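Local coordinates for manganese-binding protein (Chlamydia trachomatis, PDB 6NSI) that binds iron, manganese and nickel ions, with a preference for ferrous iron, and delivers them to the membrane permease of an ABC transporter for import, at residues Asn57-Glu62 against Pro101-Asp106. Numbering follows the deposited sequence.
With FE (Fe (III) ion), chain B.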
loop_
_atom_site.group_PDB
_atom_site.type_symbol
_atom_site.label_atom_id
_atom_site.label_comp_id
_atom_site.label_asym_id
_atom_site.label_seq_id
_atom_site.Cartn_x
_atom_site.Cartn_y
_atom_site.Cartn_z
ATOM N N ASN A 57 4.472 7.623 -6.360
ATOM C CA ASN A 57 3.152 7.392 -5.783
ATOM C C ASN A 57 2.369 8.687 -5.664
ATOM O O ASN A 57 1.150 8.696 -5.864
ATOM C CB ASN A 57 3.274 6.750 -4.398
ATOM C CG ASN A 57 1.938 6.313 -3.844
ATOM O OD1 ASN A 57 1.495 5.212 -4.126
ATOM N ND2 ASN A 57 1.290 7.168 -3.040
ATOM N N GLY A 58 3.058 9.787 -5.350
ATOM C CA GLY A 58 2.386 11.018 -4.987
ATOM C C GLY A 58 1.739 10.845 -3.624
ATOM O O GLY A 58 2.125 9.986 -2.827
ATOM N N LEU A 59 0.729 11.684 -3.369
ATOM C CA LEU A 59 -0.053 11.646 -2.129
ATOM C C LEU A 59 0.842 11.770 -0.901
ATOM O O LEU A 59 0.509 11.266 0.178
ATOM C CB LEU A 59 -0.917 10.377 -2.041
ATOM C CG LEU A 59 -1.648 9.931 -3.322
ATOM C CD1 LEU A 59 -2.399 8.609 -3.123
ATOM C CD2 LEU A 59 -2.592 11.008 -3.834
ATOM N N GLY A 60 1.993 12.420 -1.067
ATOM C CA GLY A 60 2.924 12.659 0.021
ATOM C C GLY A 60 3.892 11.539 0.347
ATOM O O GLY A 60 4.613 11.646 1.344
ATOM N N LEU A 61 3.938 10.462 -0.445
ATOM C CA LEU A 61 4.811 9.346 -0.086
ATOM C C LEU A 61 6.281 9.696 -0.284
ATOM O O LEU A 61 7.148 9.223 0.468
ATOM C CB LEU A 61 4.456 8.108 -0.907
ATOM C CG LEU A 61 5.195 6.856 -0.425
ATOM C CD1 LEU A 61 4.804 6.524 1.028
ATOM C CD2 LEU A 61 4.894 5.698 -1.374
ATOM N N GLU A 62 6.584 10.485 -1.308
ATOM C CA GLU A 62 7.947 10.938 -1.588
ATOM C C GLU A 62 8.181 12.323 -0.988
ATOM O O GLU A 62 8.591 13.250 -1.677
ATOM C CB GLU A 62 8.192 10.933 -3.099
ATOM C CG GLU A 62 8.095 9.542 -3.761
ATOM C CD GLU A 62 6.695 9.211 -4.311
ATOM O OE1 GLU A 62 5.838 10.125 -4.427
ATOM O OE2 GLU A 62 6.441 8.025 -4.626
ATOM N N PRO A 101 -1.322 7.973 1.546
ATOM C CA PRO A 101 -0.728 7.502 0.285
ATOM C C PRO A 101 -0.934 6.024 -0.018
ATOM O O PRO A 101 -0.575 5.590 -1.124
ATOM C CB PRO A 101 0.762 7.798 0.486
ATOM C CG PRO A 101 0.945 7.597 1.966
ATOM C CD PRO A 101 -0.309 8.130 2.608
ATOM N N HIS A 102 -1.504 5.240 0.905
ATOM C CA HIS A 102 -1.408 3.782 0.824
ATOM C C HIS A 102 -2.443 3.154 -0.096
ATOM O O HIS A 102 -3.124 2.201 0.305
ATOM C CB HIS A 102 -1.541 3.166 2.222
ATOM C CG HIS A 102 -0.527 3.683 3.196
ATOM N ND1 HIS A 102 -0.761 4.777 4.008
ATOM C CD2 HIS A 102 0.726 3.256 3.493
ATOM C CE1 HIS A 102 0.305 4.998 4.761
ATOM N NE2 HIS A 102 1.217 4.087 4.472
ATOM N N ILE A 103 -2.551 3.638 -1.339
ATOM C CA ILE A 103 -3.599 3.123 -2.226
ATOM C C ILE A 103 -3.281 1.755 -2.814
ATOM O O ILE A 103 -4.176 1.116 -3.383
ATOM C CB ILE A 103 -3.885 4.120 -3.369
ATOM C CG1 ILE A 103 -2.602 4.448 -4.143
ATOM C CG2 ILE A 103 -4.559 5.394 -2.822
ATOM C CD1 ILE A 103 -2.816 5.327 -5.419
ATOM N N TRP A 104 -2.040 1.275 -2.702
ATOM C CA TRP A 104 -1.666 0.000 -3.310
ATOM C C TRP A 104 -2.200 -1.215 -2.557
ATOM O O TRP A 104 -1.977 -2.345 -3.013
ATOM C CB TRP A 104 -0.141 -0.112 -3.428
ATOM C CG TRP A 104 0.546 0.015 -2.082
ATOM C CD1 TRP A 104 0.788 -0.987 -1.178
ATOM C CD2 TRP A 104 1.045 1.218 -1.489
ATOM N NE1 TRP A 104 1.422 -0.478 -0.055
ATOM C CE2 TRP A 104 1.595 0.870 -0.224
ATOM C CE3 TRP A 104 1.099 2.553 -1.906
ATOM C CZ2 TRP A 104 2.181 1.814 0.620
ATOM C CZ3 TRP A 104 1.684 3.488 -1.064
ATOM C CH2 TRP A 104 2.216 3.115 0.185
ATOM N N THR A 105 -2.875 -1.033 -1.420
ATOM C CA THR A 105 -3.542 -2.154 -0.765
ATOM C C THR A 105 -4.960 -2.366 -1.267
ATOM O O THR A 105 -5.595 -3.354 -0.879
ATOM C CB THR A 105 -3.600 -1.959 0.752
ATOM O OG1 THR A 105 -4.508 -0.889 1.060
ATOM C CG2 THR A 105 -2.192 -1.641 1.323
ATOM N N ASP A 106 -5.483 -1.448 -2.075
ATOM C CA ASP A 106 -6.791 -1.599 -2.695
ATOM C C ASP A 106 -6.520 -1.970 -4.154
ATOM O O ASP A 106 -6.083 -1.129 -4.947
ATOM C CB ASP A 106 -7.598 -0.307 -2.534
ATOM C CG ASP A 106 -8.939 -0.329 -3.285
ATOM O OD1 ASP A 106 -9.071 -1.080 -4.278
ATOM O OD2 ASP A 106 -9.857 0.438 -2.896
HETATM FE FE FE B . 3.150 3.635 5.391
#
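Asn57 and Pro101 are joined by the one hydrogen bond between residues 57-62 and 101-106. Asn57 ND2 donates to Pro101 O at 3.1 Å, on a lone pair. The bond is somewhat bent (N-H...O 144°). Pro101 O also accepts from Ile103 N. Asn57 ND2 also donates to Gly58 O at 2.9 Å, from above the plane of the Gly58 carbonyl, not on a lone pair; Leu61 N reaches this oxygen from the opposite face and closes the type I' turn 58-61. Two bonds thus fix the amide's rotation. Asn57 OD1 meets the edge of the Trp104 ring, 3.5 Å from CE3, with amide and ring planes 82° apart. Asn57 CG lies anti to the backbone N (chi1 -172°), which carries the amide across to Pro101. Glu62 holds the entry to the turn, one carboxylate oxygen taking the N-H of Asn57 and the other that of Gly58.

Pro101 CB lies 3.5 Å from Leu59 O and also touches the CB atoms of Leu59 and Leu61. The Leu59 side chain crosses that of Ile103 at about a right angle, Leu59 CD1 lying 3.9 Å from Ile103 CG2. Leu61 CD2 meets Trp104 CZ3 tip to tip at 3.9 Å.

His102 turns away and binds the iron through NE2 at 2.2 Å. His36, His168 and Asp260 complete the site of this probable solute-binding protein 9 family member. Trp104 NE1 donates a hydrogen bond to Ser259 O. The contact borders the metal site and joins the loop between strand 54-56 and helix 65-71 to that leading from strand 98-99 into helix 107-124.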